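Local coordinates for lumazine-binding protein (Silicibacter pomeroyi DSS-3, PDB 3FKA), which is of unknown function but has an NTF2-like fold of the putative lumazine-binding family, whose cone-shaped cavity probably receives a small ligand, at residues Ser5-Ala10 with Gly108-Val113; Arg32-Lys37 with Asp54-Met59. All coordinates share one frame; numbering follows the deposited sequence. Where two conformers were deposited one is given.

From the N terminus, the long helix 4-24 comes first, and its opening turns form one half of contact 1; the other half is the start of the last strand, 109-119, so this contact closes a loop over nearly the whole chain. Contact 2 lies wholly within that loop and closes a much shorter one, spanning strands 38-44 and 47-52. The centres are about 18 Å apart, yet the two meet through the backbone: I112 N lies 2.7 Å from I33 O and I112 O 3.1 Å from F35 N, both probable hydrogen bonds. Contact 1 holds the first helix to the last strand; contact 2 joins the chain just after helix 27-33 to helix 53-63.

Contact 1 of 2, residues Ser5-Ala10 with Gly108-Val113. With EDO (1,2-ethanediol), chain Q.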
loop_
_atom_site.group_PDB
_atom_site.type_symbol
_atom_site.label_atom_id
_atom_site.label_comp_id
_atom_site.label_asym_id
_atom_site.label_seq_id
_atom_site.Cartn_x
_atom_site.Cartn_y
_atom_site.Cartn_z
ATOM N N SER B 5 -0.158 6.388 -14.757
ATOM C CA SER B 5 -1.344 7.218 -14.493
ATOM C C SER B 5 -2.536 6.714 -15.306
ATOM O O SER B 5 -3.648 6.650 -14.797
ATOM C CB SER B 5 -1.094 8.680 -14.811
ATOM O OG SER B 5 -0.000 9.161 -14.060
ATOM N N GLU B 6 -2.280 6.389 -16.575
ATOM C CA GLU B 6 -3.297 5.849 -17.472
ATOM C C GLU B 6 -3.766 4.497 -16.948
ATOM O O GLU B 6 -4.959 4.216 -16.965
ATOM C CB GLU B 6 -2.746 5.757 -18.902
ATOM C CG GLU B 6 -2.586 7.135 -19.528
ATOM C CD GLU B 6 -1.766 7.169 -20.822
ATOM O OE1 GLU B 6 -0.790 6.399 -20.981
ATOM O OE2 GLU B 6 -2.071 8.039 -21.657
ATOM N N HIS B 7 -2.837 3.657 -16.498
ATOM C CA HIS B 7 -3.229 2.364 -15.927
ATOM C C HIS B 7 -4.072 2.549 -14.655
ATOM O O HIS B 7 -5.035 1.826 -14.452
ATOM C CB HIS B 7 -2.031 1.441 -15.660
ATOM C CG HIS B 7 -1.369 0.955 -16.912
ATOM N ND1 HIS B 7 -2.080 0.377 -17.943
ATOM C CD2 HIS B 7 -0.063 0.872 -17.263
ATOM C CE1 HIS B 7 -1.244 0.033 -18.907
ATOM N NE2 HIS B 7 -0.014 0.303 -18.513
ATOM N N ILE B 8 -3.695 3.506 -13.802
ATOM C CA ILE B 8 -4.468 3.773 -12.571
ATOM C C ILE B 8 -5.886 4.243 -12.914
ATOM O O ILE B 8 -6.863 3.827 -12.249
ATOM C CB ILE B 8 -3.695 4.717 -11.632
ATOM C CG1 ILE B 8 -2.526 3.926 -11.048
ATOM C CG2 ILE B 8 -4.580 5.222 -10.501
ATOM C CD1 ILE B 8 -1.510 4.760 -10.344
ATOM N N ALA B 9 -6.024 5.075 -13.950
ATOM C CA ALA B 9 -7.351 5.513 -14.407
ATOM C C ALA B 9 -8.170 4.289 -14.883
ATOM O O ALA B 9 -9.367 4.144 -14.569
ATOM C CB ALA B 9 -7.212 6.561 -15.508
ATOM N N ALA B 10 -7.524 3.377 -15.610
ATOM C CA ALA B 10 -8.211 2.152 -16.090
ATOM C C ALA B 10 -8.672 1.250 -14.936
ATOM O O ALA B 10 -9.786 0.698 -14.949
ATOM C CB ALA B 10 -7.325 1.382 -17.053
ATOM N N GLY B 108 -4.400 -5.961 -23.565
ATOM C CA GLY B 108 -4.810 -4.548 -23.587
ATOM C C GLY B 108 -5.784 -4.055 -22.536
ATOM O O GLY B 108 -6.123 -2.860 -22.534
ATOM N N SER B 109 -6.228 -4.930 -21.635
ATOM C CA SER B 109 -7.154 -4.482 -20.600
ATOM C C SER B 109 -6.922 -5.191 -19.246
ATOM O O SER B 109 -6.445 -6.321 -19.198
ATOM C CB SER B 109 -8.587 -4.655 -21.075
ATOM O OG SER B 109 -8.940 -6.000 -21.250
ATOM N N TRP B 110 -7.225 -4.471 -18.175
ATOM C CA TRP B 110 -7.090 -4.967 -16.804
ATOM C C TRP B 110 -8.256 -5.884 -16.495
ATOM O O TRP B 110 -9.413 -5.515 -16.766
ATOM C CB TRP B 110 -7.005 -3.811 -15.819
ATOM C CG TRP B 110 -5.754 -3.001 -15.965
ATOM C CD1 TRP B 110 -5.586 -1.871 -16.712
ATOM C CD2 TRP B 110 -4.497 -3.275 -15.356
ATOM N NE1 TRP B 110 -4.290 -1.407 -16.583
ATOM C CE2 TRP B 110 -3.599 -2.261 -15.764
ATOM C CE3 TRP B 110 -4.027 -4.295 -14.523
ATOM C CZ2 TRP B 110 -2.267 -2.224 -15.341
ATOM C CZ3 TRP B 110 -2.696 -4.244 -14.092
ATOM C CH2 TRP B 110 -1.841 -3.216 -14.493
ATOM N N ARG B 111 -7.972 -7.070 -15.942
ATOM C CA ARG B 111 -9.017 -8.059 -15.659
ATOM C C ARG B 111 -8.680 -8.699 -14.312
ATOM O O ARG B 111 -7.512 -8.973 -14.014
ATOM C CB ARG B 111 -9.114 -9.060 -16.802
ATOM C CG ARG B 111 -10.378 -9.869 -16.822
ATOM C CD ARG B 111 -10.385 -10.760 -18.037
ATOM N NE ARG B 111 -11.661 -11.457 -18.151
ATOM C CZ ARG B 111 -11.871 -12.563 -18.850
ATOM N NH1 ARG B 111 -10.885 -13.200 -19.470
ATOM N NH2 ARG B 111 -13.095 -13.085 -18.861
ATOM N N ILE B 112 -9.705 -8.935 -13.514
ATOM C CA ILE B 112 -9.530 -9.412 -12.141
ATOM C C ILE B 112 -9.217 -10.907 -12.052
ATOM O O ILE B 112 -9.932 -11.759 -12.599
ATOM C CB ILE B 112 -10.750 -9.084 -11.281
ATOM C CG1 ILE B 112 -11.066 -7.581 -11.304
ATOM C CG2 ILE B 112 -10.480 -9.573 -9.847
ATOM C CD1 ILE B 112 -12.454 -7.219 -10.695
ATOM N N VAL B 113 -8.133 -11.204 -11.344
ATOM C CA VAL B 113 -7.643 -12.553 -11.138
ATOM C C VAL B 113 -8.248 -13.179 -9.878
ATOM O O VAL B 113 -8.624 -14.355 -9.891
ATOM C CB VAL B 113 -6.093 -12.572 -11.076
ATOM C CG1 VAL B 113 -5.554 -13.993 -10.696
ATOM C CG2 VAL B 113 -5.523 -12.091 -12.408
HETATM C C1 EDO Q . -11.924 -7.768 -20.619
HETATM O O1 EDO Q . -10.663 -8.338 -21.023
HETATM C C2 EDO Q . -11.806 -7.090 -19.270
HETATM O O2 EDO Q . -10.631 -6.290 -19.234
#
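The long N-terminal helix of an NTF2-like fold lies across the curved sheet, and here H7 and A10 on its first turns meet W110 near the start of strand 109-119. W110 has CG anti to its carbonyl carbon (chi1 -67°), which carries the indole out from the strand to the helix, a broad apolar ring suited to the space between helix and sheet. H7 crosses it at about a right angle: the indole's CZ2 lies over one face of the imidazole, 3.7 Å from H7 CG, while H7 ND1 sits at the indole edge, 3.1 Å from W110 NE1. The ring planes are turned 79° apart, an oblique aromatic pair. One helical turn on, the methyl of A10 comes obliquely to the indole, its CB 3.7 Å from W110 CD1; so small a side chain lets the helix lie close to the broad ring. Replacing W110 with an alanine would probably open a gap between helix and strand and leave the H7 ring freer to turn. Beside the strand, near S109, an ethanediol, probably from the crystallisation liquor, donates from O2 to W110 O at 2.9 Å. The indole also touches L11 and L14 of helix 4-24, V103 and L105 of strand 95-106, and V79 of strand 72-80, while I8, one residue beyond H7, packs on I8 of a second subunit.

Contact 2 of 2, residues Arg32-Lys37 with Asp54-Met59; sequences RIFFGK and DAFIAM. With EDO (1,2-ethanediol), chain R.
Segment 32-37 leaves the last turn of helix 27-33, runs on as the short, loosely paired strand 34-35 and bends away at G36 and K37, whereas segment 54-59 is helical throughout. The backbones stay well apart, the nearest CA atoms being those of F34 and I57 at 10.0 Å, and two long side chains bridge the distance. F34, just past the end of helix 27-33, sends its side chain off the backbone toward helix 53-63, and F56 answers from that helix. They form an edge-to-face (T-shaped) pair with planes at 66° and centroids 4.8 Å apart. The rim of F56 does the touching: its CZ stands 3.5 Å above the F34 ring plane, over the ring centre, and its shortest contact is 3.6 Å to F34 CD2. F56 reaches there with CG between its backbone N and carbonyl carbon (chi1 71°), an unusual choice in a helix. Phenylalanine suits both places, being long enough to span the gap: F34 supplies the flat face and F56 the C-H edge that meets it. F35 instead meets the ring of W50 of a third subunit, and K37 N donates to O2 of a bound ethanediol at 2.9 Å. F34 also rests on I112 and K115 of strand 109-119, and its carbonyl O accepts a hydrogen bond from R53 NH1. The pair is buried and apolar, held by dispersion and by the weak attraction of C-H groups for a pi face. An unidentified ligand, probably from the crystallisation liquor, lies about 4 Å from the F56 side chain, consistent with F56 lining a pocket.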
loop_
_atom_site.group_PDB
_atom_site.type_symbol
_atom_site.label_atom_id
_atom_site.label_comp_id
_atom_site.label_asym_id
_atom_site.label_seq_id
_atom_site.Cartn_x
_atom_site.Cartn_y
_atom_site.Cartn_z
ATOM N N ARG B 32 -17.035 -10.464 -18.042
ATOM C CA ARG B 32 -16.051 -9.700 -18.797
ATOM C C ARG B 32 -14.883 -9.290 -17.917
ATOM O O ARG B 32 -13.756 -9.468 -18.296
ATOM C CB ARG B 32 -16.658 -8.425 -19.399
ATOM C CG ARG B 32 -15.649 -7.490 -20.097
ATOM C CD ARG B 32 -16.295 -6.186 -20.545
ATOM N NE ARG B 32 -15.286 -5.266 -21.083
ATOM C CZ ARG B 32 -14.785 -5.275 -22.330
ATOM N NH1 ARG B 32 -15.161 -6.176 -23.245
ATOM N NH2 ARG B 32 -13.881 -4.363 -22.671
ATOM N N ILE B 33 -15.179 -8.747 -16.740
ATOM C CA ILE B 33 -14.126 -8.225 -15.824
ATOM C C ILE B 33 -13.350 -9.179 -14.917
ATOM O O ILE B 33 -12.313 -8.777 -14.342
ATOM C CB ILE B 33 -14.708 -7.051 -14.997
ATOM C CG1 ILE B 33 -15.708 -7.505 -13.923
ATOM C CG2 ILE B 33 -15.277 -5.998 -16.005
ATOM C CD1 ILE B 33 -16.245 -6.361 -13.083
ATOM N N PHE B 34 -13.877 -10.391 -14.765
ATOM C CA PHE B 34 -13.249 -11.456 -13.990
ATOM C C PHE B 34 -12.854 -12.574 -14.940
ATOM O O PHE B 34 -13.668 -12.986 -15.793
ATOM C CB PHE B 34 -14.189 -12.069 -12.955
ATOM C CG PHE B 34 -14.396 -11.251 -11.721
ATOM C CD1 PHE B 34 -15.451 -10.352 -11.621
ATOM C CD2 PHE B 34 -13.553 -11.405 -10.632
ATOM C CE1 PHE B 34 -15.645 -9.598 -10.482
ATOM C CE2 PHE B 34 -13.753 -10.643 -9.476
ATOM C CZ PHE B 34 -14.804 -9.754 -9.403
ATOM N N PHE B 35 -11.616 -13.061 -14.800
ATOM C CA PHE B 35 -11.148 -14.212 -15.539
ATOM C C PHE B 35 -12.023 -15.420 -15.219
ATOM O O PHE B 35 -12.554 -15.533 -14.106
ATOM C CB PHE B 35 -9.695 -14.565 -15.185
ATOM C CG PHE B 35 -8.669 -13.739 -15.905
ATOM C CD1 PHE B 35 -8.291 -14.101 -17.190
ATOM C CD2 PHE B 35 -8.049 -12.647 -15.319
ATOM C CE1 PHE B 35 -7.315 -13.384 -17.898
ATOM C CE2 PHE B 35 -7.056 -11.922 -16.033
ATOM C CZ PHE B 35 -6.717 -12.293 -17.323
ATOM N N GLY B 36 -12.147 -16.328 -16.178
ATOM C CA GLY B 36 -12.914 -17.558 -15.995
ATOM C C GLY B 36 -12.546 -18.348 -14.758
ATOM O O GLY B 36 -13.422 -18.837 -14.068
ATOM N N LYS B 37 -11.245 -18.414 -14.468
ATOM C CA LYS B 37 -10.707 -19.136 -13.322
ATOM C C LYS B 37 -10.501 -18.261 -12.077
ATOM O O LYS B 37 -9.832 -18.686 -11.121
ATOM C CB LYS B 37 -9.395 -19.834 -13.714
ATOM C CG LYS B 37 -9.507 -20.895 -14.776
ATOM C CD LYS B 37 -8.134 -21.532 -14.979
ATOM C CE LYS B 37 -8.140 -22.521 -16.094
ATOM N NZ LYS B 37 -6.774 -23.116 -16.352
ATOM N N ASP B 54 -18.535 -18.683 -11.514
ATOM C CA ASP B 54 -19.936 -19.074 -11.661
ATOM C C ASP B 54 -20.691 -18.931 -10.341
ATOM O O ASP B 54 -21.817 -18.422 -10.330
ATOM C CB ASP B 54 -20.090 -20.523 -12.164
ATOM C CG ASP B 54 -19.728 -20.706 -13.637
ATOM O OD1 ASP B 54 -19.634 -19.726 -14.410
ATOM O OD2 ASP B 54 -19.597 -21.894 -14.035
ATOM N N ALA B 55 -20.075 -19.364 -9.241
ATOM C CA ALA B 55 -20.716 -19.287 -7.930
ATOM C C ALA B 55 -20.942 -17.864 -7.485
ATOM O O ALA B 55 -22.062 -17.508 -7.066
ATOM C CB ALA B 55 -19.897 -20.031 -6.890
ATOM N N PHE B 56 -19.924 -17.014 -7.555
ATOM C CA PHE B 56 -20.195 -15.655 -7.065
ATOM C C PHE B 56 -21.083 -14.829 -8.012
ATOM O O PHE B 56 -21.816 -13.982 -7.541
ATOM C CB PHE B 56 -18.933 -14.935 -6.592
ATOM C CG PHE B 56 -18.007 -14.531 -7.630
ATOM C CD1 PHE B 56 -18.271 -13.392 -8.372
ATOM C CD2 PHE B 56 -16.730 -15.102 -7.698
ATOM C CE1 PHE B 56 -17.392 -12.943 -9.292
ATOM C CE2 PHE B 56 -15.794 -14.626 -8.624
ATOM C CZ PHE B 56 -16.135 -13.568 -9.431
ATOM N N ILE B 57 -21.055 -15.082 -9.324
ATOM C CA ILE B 57 -21.992 -14.359 -10.207
ATOM C C ILE B 57 -23.456 -14.751 -9.850
ATOM O O ILE B 57 -24.314 -13.881 -9.758
ATOM C CB ILE B 57 -21.678 -14.570 -11.687
ATOM C CG1 ILE B 57 -20.366 -13.868 -12.021
ATOM C CG2 ILE B 57 -22.816 -14.024 -12.525
ATOM C CD1 ILE B 57 -19.945 -14.082 -13.436
ATOM N N ALA B 58 -23.701 -16.028 -9.578
ATOM C CA ALA B 58 -25.023 -16.479 -9.146
ATOM C C ALA B 58 -25.397 -15.772 -7.824
ATOM O O ALA B 58 -26.550 -15.458 -7.613
ATOM C CB ALA B 58 -25.072 -17.975 -8.976
HETATM N N MSE B 59 -24.414 -15.546 -6.952
HETATM C CA MSE B 59 -24.669 -14.839 -5.671
HETATM C C MSE B 59 -25.010 -13.374 -5.944
HETATM O O MSE B 59 -25.870 -12.816 -5.248
HETATM C CB MSE B 59 -23.487 -15.021 -4.708
HETATM C CG MSE B 59 -23.376 -16.464 -4.263
HETATM SE SE MSE B 59 -21.670 -16.739 -3.395
HETATM C CE MSE B 59 -21.856 -18.654 -3.044
HETATM C C1 EDO R . -7.712 -18.299 -18.385
HETATM O O1 EDO R . -8.122 -17.232 -19.268
HETATM C C2 EDO R . -7.989 -17.931 -16.927
HETATM O O2 EDO R . -9.371 -18.054 -16.596
#